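Local coordinates for protein phosphatase (Thermotoga maritima, PDB 1NF2) that probably removes phosphate groups from substrates as a magnesium-dependent phosphatase of the haloacid dehalogenase family, at residues V6-G11 against E216-M221; P61-N66 against G192-F197. All coordinates share one frame; numbering follows the deposited sequence.

Interaction 1 (V6-G11 against E216-M221). With MG (magnesium ion), chain F.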
ATOM      1  N   VAL A   6       2.256 -13.936  -2.128  1.00 21.97           N
ATOM      2  CA  VAL A   6       1.986 -12.513  -1.925  1.00 22.23           C
ATOM      3  C   VAL A   6       1.864 -12.162  -0.440  1.00 20.77           C
ATOM      4  O   VAL A   6       1.098 -12.779   0.293  1.00 22.39           O
ATOM      5  CB  VAL A   6       0.696 -12.106  -2.671  1.00 16.44           C
ATOM      6  CG1 VAL A   6       0.476 -10.594  -2.552  1.00 15.74           C
ATOM      7  CG2 VAL A   6       0.806 -12.519  -4.145  1.00 13.60           C
ATOM      8  N   PHE A   7       2.609 -11.154  -0.008  1.00 17.31           N
ATOM      9  CA  PHE A   7       2.609 -10.757   1.396  1.00 19.31           C
ATOM     10  C   PHE A   7       2.332  -9.274   1.631  1.00 20.06           C
ATOM     11  O   PHE A   7       2.982  -8.413   1.036  1.00 20.74           O
ATOM     12  CB  PHE A   7       3.981 -11.039   2.030  1.00 20.05           C
ATOM     13  CG  PHE A   7       4.482 -12.440   1.847  1.00 21.05           C
ATOM     14  CD1 PHE A   7       4.056 -13.465   2.687  1.00 21.67           C
ATOM     15  CD2 PHE A   7       5.420 -12.729   0.858  1.00 21.07           C
ATOM     16  CE1 PHE A   7       4.561 -14.766   2.549  1.00 22.77           C
ATOM     17  CE2 PHE A   7       5.932 -14.029   0.711  1.00 23.49           C
ATOM     18  CZ  PHE A   7       5.500 -15.046   1.559  1.00 19.74           C
ATOM     19  N   ASP A   8       1.382  -8.967   2.505  1.00 25.37           N
ATOM     20  CA  ASP A   8       1.146  -7.569   2.850  1.00 26.40           C
ATOM     21  C   ASP A   8       2.299  -7.343   3.833  1.00 27.65           C
ATOM     22  O   ASP A   8       2.840  -8.311   4.383  1.00 27.56           O
ATOM     23  CB  ASP A   8      -0.201  -7.401   3.566  1.00 21.37           C
ATOM     24  CG  ASP A   8      -0.541  -5.936   3.864  1.00 22.92           C
ATOM     25  OD1 ASP A   8      -1.645  -5.673   4.392  1.00 20.66           O
ATOM     26  OD2 ASP A   8       0.284  -5.046   3.578  1.00 21.11           O
ATOM     27  N   LEU A   9       2.695  -6.091   4.040  1.00 27.73           N
ATOM     28  CA  LEU A   9       3.785  -5.784   4.967  1.00 27.73           C
ATOM     29  C   LEU A   9       3.250  -5.542   6.376  1.00 27.45           C
ATOM     30  O   LEU A   9       3.315  -6.431   7.226  1.00 27.57           O
ATOM     31  CB  LEU A   9       4.569  -4.560   4.480  1.00 25.65           C
ATOM     32  CG  LEU A   9       5.948  -4.810   3.863  1.00 27.42           C
ATOM     33  CD1 LEU A   9       5.916  -6.023   2.964  1.00 30.72           C
ATOM     34  CD2 LEU A   9       6.389  -3.586   3.084  1.00 27.99           C
ATOM     35  N   ASP A  10       2.714  -4.344   6.619  1.00 19.14           N
ATOM     36  CA  ASP A  10       2.165  -3.998   7.929  1.00 18.24           C
ATOM     37  C   ASP A  10       1.145  -5.029   8.406  1.00 18.56           C
ATOM     38  O   ASP A  10       0.355  -5.548   7.611  1.00 16.59           O
ATOM     39  CB  ASP A  10       1.520  -2.605   7.878  1.00 26.98           C
ATOM     40  CG  ASP A  10       2.549  -1.488   7.746  1.00 27.99           C
ATOM     41  OD1 ASP A  10       3.104  -1.057   8.778  1.00 29.16           O
ATOM     42  OD2 ASP A  10       2.817  -1.054   6.609  1.00 27.39           O
ATOM     43  N   GLY A  11       1.182  -5.326   9.706  1.00 23.72           N
ATOM     44  CA  GLY A  11       0.269  -6.288  10.303  1.00 22.45           C
ATOM     45  C   GLY A  11       0.363  -7.707   9.766  1.00 22.41           C
ATOM     46  O   GLY A  11      -0.413  -8.574  10.173  1.00 20.96           O
ATOM     47  N   GLU A 216      -8.590  -4.831   5.266  1.00 19.44           N
ATOM     48  CA  GLU A 216      -9.792  -4.627   4.474  1.00 20.93           C
ATOM     49  C   GLU A 216      -9.171  -4.463   3.088  1.00 17.99           C
ATOM     50  O   GLU A 216      -9.668  -4.994   2.105  1.00 18.19           O
ATOM     51  CB  GLU A 216     -10.478  -3.324   4.889  1.00 61.45           C
ATOM     52  CG  GLU A 216     -11.947  -3.459   5.229  1.00 69.06           C
ATOM     53  CD  GLU A 216     -12.746  -4.079   4.106  1.00 75.10           C
ATOM     54  OE1 GLU A 216     -12.591  -3.632   2.949  1.00 78.23           O
ATOM     55  OE2 GLU A 216     -13.535  -5.010   4.383  1.00 77.37           O
ATOM     56  N   ASN A 217      -8.054  -3.736   3.049  1.00 18.60           N
ATOM     57  CA  ASN A 217      -7.292  -3.504   1.825  1.00 19.29           C
ATOM     58  C   ASN A 217      -6.814  -4.810   1.170  1.00 20.21           C
ATOM     59  O   ASN A 217      -6.767  -4.910  -0.056  1.00 20.40           O
ATOM     60  CB  ASN A 217      -6.057  -2.652   2.127  1.00 23.50           C
ATOM     61  CG  ASN A 217      -6.378  -1.171   2.296  1.00 27.51           C
ATOM     62  OD1 ASN A 217      -5.532  -0.397   2.755  1.00 27.70           O
ATOM     63  ND2 ASN A 217      -7.588  -0.770   1.916  1.00 22.43           N
ATOM     64  N   ASP A 218      -6.443  -5.791   1.993  1.00 23.88           N
ATOM     65  CA  ASP A 218      -5.933  -7.081   1.509  1.00 24.23           C
ATOM     66  C   ASP A 218      -7.049  -8.016   1.059  1.00 22.84           C
ATOM     67  O   ASP A 218      -6.839  -8.902   0.235  1.00 21.84           O
ATOM     68  CB  ASP A 218      -5.113  -7.769   2.609  1.00 21.78           C
ATOM     69  CG  ASP A 218      -3.896  -6.967   3.020  1.00 21.96           C
ATOM     70  OD1 ASP A 218      -3.486  -7.081   4.201  1.00 21.71           O
ATOM     71  OD2 ASP A 218      -3.347  -6.233   2.170  1.00 21.49           O
ATOM     72  N   LEU A 219      -8.233  -7.814   1.617  1.00 19.35           N
ATOM     73  CA  LEU A 219      -9.400  -8.613   1.279  1.00 19.78           C
ATOM     74  C   LEU A 219      -9.586  -8.649  -0.250  1.00 19.89           C
ATOM     75  O   LEU A 219     -10.042  -9.648  -0.818  1.00 20.98           O
ATOM     76  CB  LEU A 219     -10.617  -7.993   1.964  1.00 28.10           C
ATOM     77  CG  LEU A 219     -11.892  -8.787   2.218  1.00 29.30           C
ATOM     78  CD1 LEU A 219     -11.580 -10.072   2.967  1.00 30.20           C
ATOM     79  CD2 LEU A 219     -12.843  -7.910   3.034  1.00 27.47           C
ATOM     80  N   PHE A 220      -9.226  -7.555  -0.911  1.00 21.41           N
ATOM     81  CA  PHE A 220      -9.343  -7.465  -2.363  1.00 22.05           C
ATOM     82  C   PHE A 220      -8.422  -8.474  -3.060  1.00 21.24           C
ATOM     83  O   PHE A 220      -8.762  -8.983  -4.127  1.00 22.15           O
ATOM     84  CB  PHE A 220      -9.002  -6.043  -2.837  1.00 24.61           C
ATOM     85  CG  PHE A 220     -10.061  -5.013  -2.515  1.00 27.50           C
ATOM     86  CD1 PHE A 220     -11.208  -4.906  -3.295  1.00 28.89           C
ATOM     87  CD2 PHE A 220      -9.901  -4.142  -1.437  1.00 26.99           C
ATOM     88  CE1 PHE A 220     -12.186  -3.937  -3.010  1.00 29.25           C
ATOM     89  CE2 PHE A 220     -10.864  -3.176  -1.142  1.00 28.32           C
ATOM     90  CZ  PHE A 220     -12.012  -3.071  -1.930  1.00 29.20           C
ATOM     91  N   MET A 221      -7.257  -8.751  -2.470  1.00 18.69           N
ATOM     92  CA  MET A 221      -6.308  -9.699  -3.059  1.00 18.13           C
ATOM     93  C   MET A 221      -6.791 -11.145  -2.959  1.00 19.13           C
ATOM     94  O   MET A 221      -6.467 -11.978  -3.805  1.00 18.26           O
ATOM     95  CB  MET A 221      -4.932  -9.578  -2.391  1.00 18.67           C
ATOM     96  CG  MET A 221      -4.204  -8.261  -2.699  1.00 15.74           C
ATOM     97  SD  MET A 221      -2.454  -8.221  -2.243  1.00  6.68           S
ATOM     98  CE  MET A 221      -1.806  -8.079  -3.657  1.00 10.20           C
TER
HETATM   99 MG    MG F 282      -1.732  -4.385   6.531  1.00 44.05          MG
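Asp8 and Asp218 bring their carboxylates together from the strand and the helix, the two side chains crossing at about a right angle with planes 87° apart. Asp8 OD1 lies 2.9 Å from Asp218 OD2, an approach of two acceptors and not a hydrogen bond; the still shorter distance to Asp218 OD1 in the model is doubtful. Partners outside the two segments hold this cluster of acids. Lys191 forms salt bridges to OD2 of both residues, so one ammonium group bridges the strand and the helix, while the backbone N-H groups of Asp214 and Asn215 grip Asp218 OD1. With chi1 at -176° the Asp8 carboxylate swings away from its own N toward the helix and the metal. Its OD2 also accepts a weak bond from Leu9 N at 2.7 Å. Residues 8-11 read Asp-Leu-Asp-Gly, the signature of the haloacid dehalogenase fold at the end of its central parallel strand, and Asp214 and Asp218 match the acidic motif that follows a neighbouring strand. The magnesium ion binds Asp8 OD1 at 2.5 Å and lies 2.6 Å from the backbone Asp10 O; Asp214 is its third protein ligand. Asp218 OD1 stands 4.0 Å from the metal, a second-shell position in this model, though Asp218 has been seen to bind magnesium in this protein. Deeper along the strand the contact turns apolar and close: Val6 CG1 meets Met221 CE at 3.6 Å and SD at 3.8 Å. The bend at chi3 of Met221 (115°) sets its methyl against this valine branch, and Leu195, Val38 and Ala40 pack around the pair. The looser margins lie at Asp10, partly exposed and turned to Arg43, and at the helix's outer side, where exposed Glu216 pairs with Lys237.

Interaction 2 (P61-N66 against G192-F197); sequences PTIAYN and GKALRF
Ile63 meets helix 191-202 with both its branches, because chi1 of -65° sets CG2 anti to the backbone N and chi2 of 179° stretches the other arm straight out to CD1. The short branch comes against a methyl: CG2 is 3.7 Å from Ala194 CB. The long branch reaches further round the helix, where CD1 lies 3.7 Å from Leu195 N and 4.0 Å from Leu195 CB, resting on main chain as much as on side chain. The small side chain of Ala194 is consistent with the close approach of strand and helix, the CA atoms of Ile63 and Ala194 being 6.8 Å apart. Van der Waals contact of Ile63 with these two residues makes up the whole of the touching surface. In the Rossmann-like core of this fold, strand 62-64 runs parallel to 36-40 and antiparallel to 69-72, and the helix lies against one face of the sheet. Backbone bonds from Ile63 to Phe39 and Ser41 fix the strand in that sheet, and Ala194 extends the packing to Val70 on strand 69-72.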
ATOM      1  N   PRO A  61       8.719  -8.225  -7.383  1.00 24.97           N
ATOM      2  CA  PRO A  61       7.552  -7.607  -8.013  1.00 23.54           C
ATOM      3  C   PRO A  61       6.858  -6.941  -6.819  1.00 23.59           C
ATOM      4  O   PRO A  61       6.710  -7.558  -5.764  1.00 21.42           O
ATOM      5  CB  PRO A  61       6.787  -8.813  -8.553  1.00 20.12           C
ATOM      6  CG  PRO A  61       7.910  -9.728  -8.988  1.00 17.95           C
ATOM      7  CD  PRO A  61       8.889  -9.621  -7.829  1.00 19.29           C
ATOM      8  N   THR A  62       6.452  -5.688  -6.969  1.00 24.47           N
ATOM      9  CA  THR A  62       5.854  -4.983  -5.851  1.00 24.93           C
ATOM     10  C   THR A  62       4.572  -4.194  -6.131  1.00 25.03           C
ATOM     11  O   THR A  62       4.422  -3.571  -7.186  1.00 24.71           O
ATOM     12  CB  THR A  62       6.913  -4.028  -5.236  1.00 24.69           C
ATOM     13  OG1 THR A  62       8.010  -4.803  -4.731  1.00 26.06           O
ATOM     14  CG2 THR A  62       6.320  -3.189  -4.110  1.00 24.30           C
ATOM     15  N   ILE A  63       3.650  -4.244  -5.172  1.00 24.94           N
ATOM     16  CA  ILE A  63       2.400  -3.500  -5.247  1.00 24.96           C
ATOM     17  C   ILE A  63       2.514  -2.472  -4.122  1.00 25.06           C
ATOM     18  O   ILE A  63       2.655  -2.832  -2.950  1.00 25.85           O
ATOM     19  CB  ILE A  63       1.162  -4.409  -5.016  1.00 23.85           C
ATOM     20  CG1 ILE A  63       1.050  -5.438  -6.149  1.00 22.92           C
ATOM     21  CG2 ILE A  63      -0.116  -3.560  -4.972  1.00 21.16           C
ATOM     22  CD1 ILE A  63      -0.116  -6.387  -6.006  1.00 23.89           C
ATOM     23  N   ALA A  64       2.484  -1.195  -4.494  1.00 18.32           N
ATOM     24  CA  ALA A  64       2.614  -0.086  -3.555  1.00 17.51           C
ATOM     25  C   ALA A  64       1.410   0.867  -3.621  1.00 17.80           C
ATOM     26  O   ALA A  64       0.551   0.727  -4.492  1.00 14.62           O
ATOM     27  CB  ALA A  64       3.907   0.675  -3.854  1.00 10.71           C
ATOM     28  N   TYR A  65       1.350   1.829  -2.698  1.00 22.04           N
ATOM     29  CA  TYR A  65       0.245   2.792  -2.661  1.00 23.28           C
ATOM     30  C   TYR A  65      -1.107   2.091  -2.738  1.00 24.59           C
ATOM     31  O   TYR A  65      -2.034   2.579  -3.387  1.00 23.15           O
ATOM     32  CB  TYR A  65       0.359   3.789  -3.819  1.00 21.97           C
ATOM     33  CG  TYR A  65       1.478   4.797  -3.663  1.00 21.78           C
ATOM     34  CD1 TYR A  65       1.356   5.881  -2.796  1.00 22.03           C
ATOM     35  CD2 TYR A  65       2.658   4.668  -4.391  1.00 20.90           C
ATOM     36  CE1 TYR A  65       2.389   6.821  -2.661  1.00 23.37           C
ATOM     37  CE2 TYR A  65       3.691   5.592  -4.262  1.00 21.29           C
ATOM     38  CZ  TYR A  65       3.550   6.666  -3.401  1.00 22.16           C
ATOM     39  OH  TYR A  65       4.569   7.587  -3.295  1.00 22.72           O
ATOM     40  N   ASN A  66      -1.201   0.934  -2.088  1.00 19.61           N
ATOM     41  CA  ASN A  66      -2.442   0.165  -2.050  1.00 19.97           C
ATOM     42  C   ASN A  66      -3.048  -0.149  -3.425  1.00 19.56           C
ATOM     43  O   ASN A  66      -4.270  -0.132  -3.600  1.00 19.67           O
ATOM     44  CB  ASN A  66      -3.468   0.901  -1.179  1.00 26.04           C
ATOM     45  CG  ASN A  66      -4.684   0.053  -0.870  1.00 29.73           C
ATOM     46  OD1 ASN A  66      -4.554  -1.117  -0.526  1.00 31.44           O
ATOM     47  ND2 ASN A  66      -5.875   0.642  -0.982  1.00 31.98           N
ATOM     48  N   GLY A 192      -6.279  -5.674  -5.021  1.00 17.81           N
ATOM     49  CA  GLY A 192      -6.795  -6.765  -5.829  1.00 19.09           C
ATOM     50  C   GLY A 192      -6.656  -6.502  -7.318  1.00 21.22           C
ATOM     51  O   GLY A 192      -6.195  -7.370  -8.059  1.00 23.39           O
ATOM     52  N   LYS A 193      -7.056  -5.313  -7.769  1.00 18.11           N
ATOM     53  CA  LYS A 193      -6.945  -4.977  -9.184  1.00 17.69           C
ATOM     54  C   LYS A 193      -5.482  -4.987  -9.580  1.00 17.92           C
ATOM     55  O   LYS A 193      -5.123  -5.428 -10.678  1.00 17.98           O
ATOM     56  CB  LYS A 193      -7.541  -3.594  -9.480  1.00 25.31           C
ATOM     57  CG  LYS A 193      -9.064  -3.534  -9.466  1.00 29.61           C
ATOM     58  CD  LYS A 193      -9.547  -2.253 -10.160  1.00 36.39           C
ATOM     59  CE  LYS A 193     -11.065  -2.144 -10.182  1.00 37.34           C
ATOM     60  NZ  LYS A 193     -11.624  -2.012  -8.808  1.00 39.42           N
ATOM     61  N   ALA A 194      -4.628  -4.496  -8.689  1.00 20.64           N
ATOM     62  CA  ALA A 194      -3.206  -4.480  -8.982  1.00 22.54           C
ATOM     63  C   ALA A 194      -2.661  -5.916  -9.111  1.00 22.69           C
ATOM     64  O   ALA A 194      -1.872  -6.201 -10.012  1.00 24.25           O
ATOM     65  CB  ALA A 194      -2.448  -3.716  -7.897  1.00 15.12           C
ATOM     66  N   LEU A 195      -3.087  -6.814  -8.222  1.00 21.37           N
ATOM     67  CA  LEU A 195      -2.614  -8.195  -8.275  1.00 23.22           C
ATOM     68  C   LEU A 195      -3.131  -8.909  -9.516  1.00 23.94           C
ATOM     69  O   LEU A 195      -2.411  -9.698 -10.125  1.00 24.24           O
ATOM     70  CB  LEU A 195      -3.031  -8.984  -7.020  1.00 19.22           C
ATOM     71  CG  LEU A 195      -2.578 -10.466  -7.013  1.00 18.25           C
ATOM     72  CD1 LEU A 195      -1.071 -10.538  -7.218  1.00 15.57           C
ATOM     73  CD2 LEU A 195      -2.975 -11.149  -5.715  1.00 13.34           C
ATOM     74  N   ARG A 196      -4.381  -8.638  -9.884  1.00 26.24           N
ATOM     75  CA  ARG A 196      -4.968  -9.254 -11.068  1.00 27.41           C
ATOM     76  C   ARG A 196      -4.196  -8.814 -12.309  1.00 27.11           C
ATOM     77  O   ARG A 196      -3.952  -9.606 -13.215  1.00 29.24           O
ATOM     78  CB  ARG A 196      -6.433  -8.849 -11.215  1.00 30.66           C
ATOM     79  CG  ARG A 196      -7.174  -9.673 -12.248  1.00 33.39           C
ATOM     80  CD  ARG A 196      -8.341  -8.908 -12.821  1.00 40.08           C
ATOM     81  NE  ARG A 196      -9.379  -8.616 -11.838  1.00 46.63           N
ATOM     82  CZ  ARG A 196     -10.176  -7.552 -11.897  1.00 49.93           C
ATOM     83  NH1 ARG A 196     -10.049  -6.678 -12.885  1.00 52.08           N
ATOM     84  NH2 ARG A 196     -11.110  -7.360 -10.975  1.00 50.96           N
ATOM     85  N   PHE A 197      -3.814  -7.541 -12.334  1.00 23.74           N
ATOM     86  CA  PHE A 197      -3.059  -6.959 -13.442  1.00 23.22           C
ATOM     87  C   PHE A 197      -1.687  -7.632 -13.546  1.00 24.43           C
ATOM     88  O   PHE A 197      -1.213  -7.976 -14.636  1.00 23.51           O
ATOM     89  CB  PHE A 197      -2.880  -5.460 -13.188  1.00 23.78           C
ATOM     90  CG  PHE A 197      -2.072  -4.754 -14.234  1.00 23.96           C
ATOM     91  CD1 PHE A 197      -2.685  -4.238 -15.373  1.00 25.50           C
ATOM     92  CD2 PHE A 197      -0.697  -4.606 -14.084  1.00 24.64           C
ATOM     93  CE1 PHE A 197      -1.938  -3.583 -16.347  1.00 24.67           C
ATOM     94  CE2 PHE A 197       0.065  -3.954 -15.057  1.00 25.57           C
ATOM     95  CZ  PHE A 197      -0.557  -3.442 -16.189  1.00 25.72           C
TER

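Both interactions are buried and press helices onto the same eight-stranded sheet, interaction 1 at strand 4-8 and interaction 2 at strand 62-64, with their centres about 10 Å apart. They meet chiefly through Met221, whose CE lies 3.4 Å from Ile63 CD1 and 3.7 Å from Leu195 CB, and also where Asn217 packs on Asn66. Their chemistry diverges with place. Interaction 1 runs from the apolar layer to the end of the strand, where acids and the metal gather; interaction 2 is made by aliphatic side chains against the helix, with the side chain of Ile63 about 12 Å from the magnesium ion. Helix 191-202 serves both, through Lys191 at the acids and Ala194 at the strand.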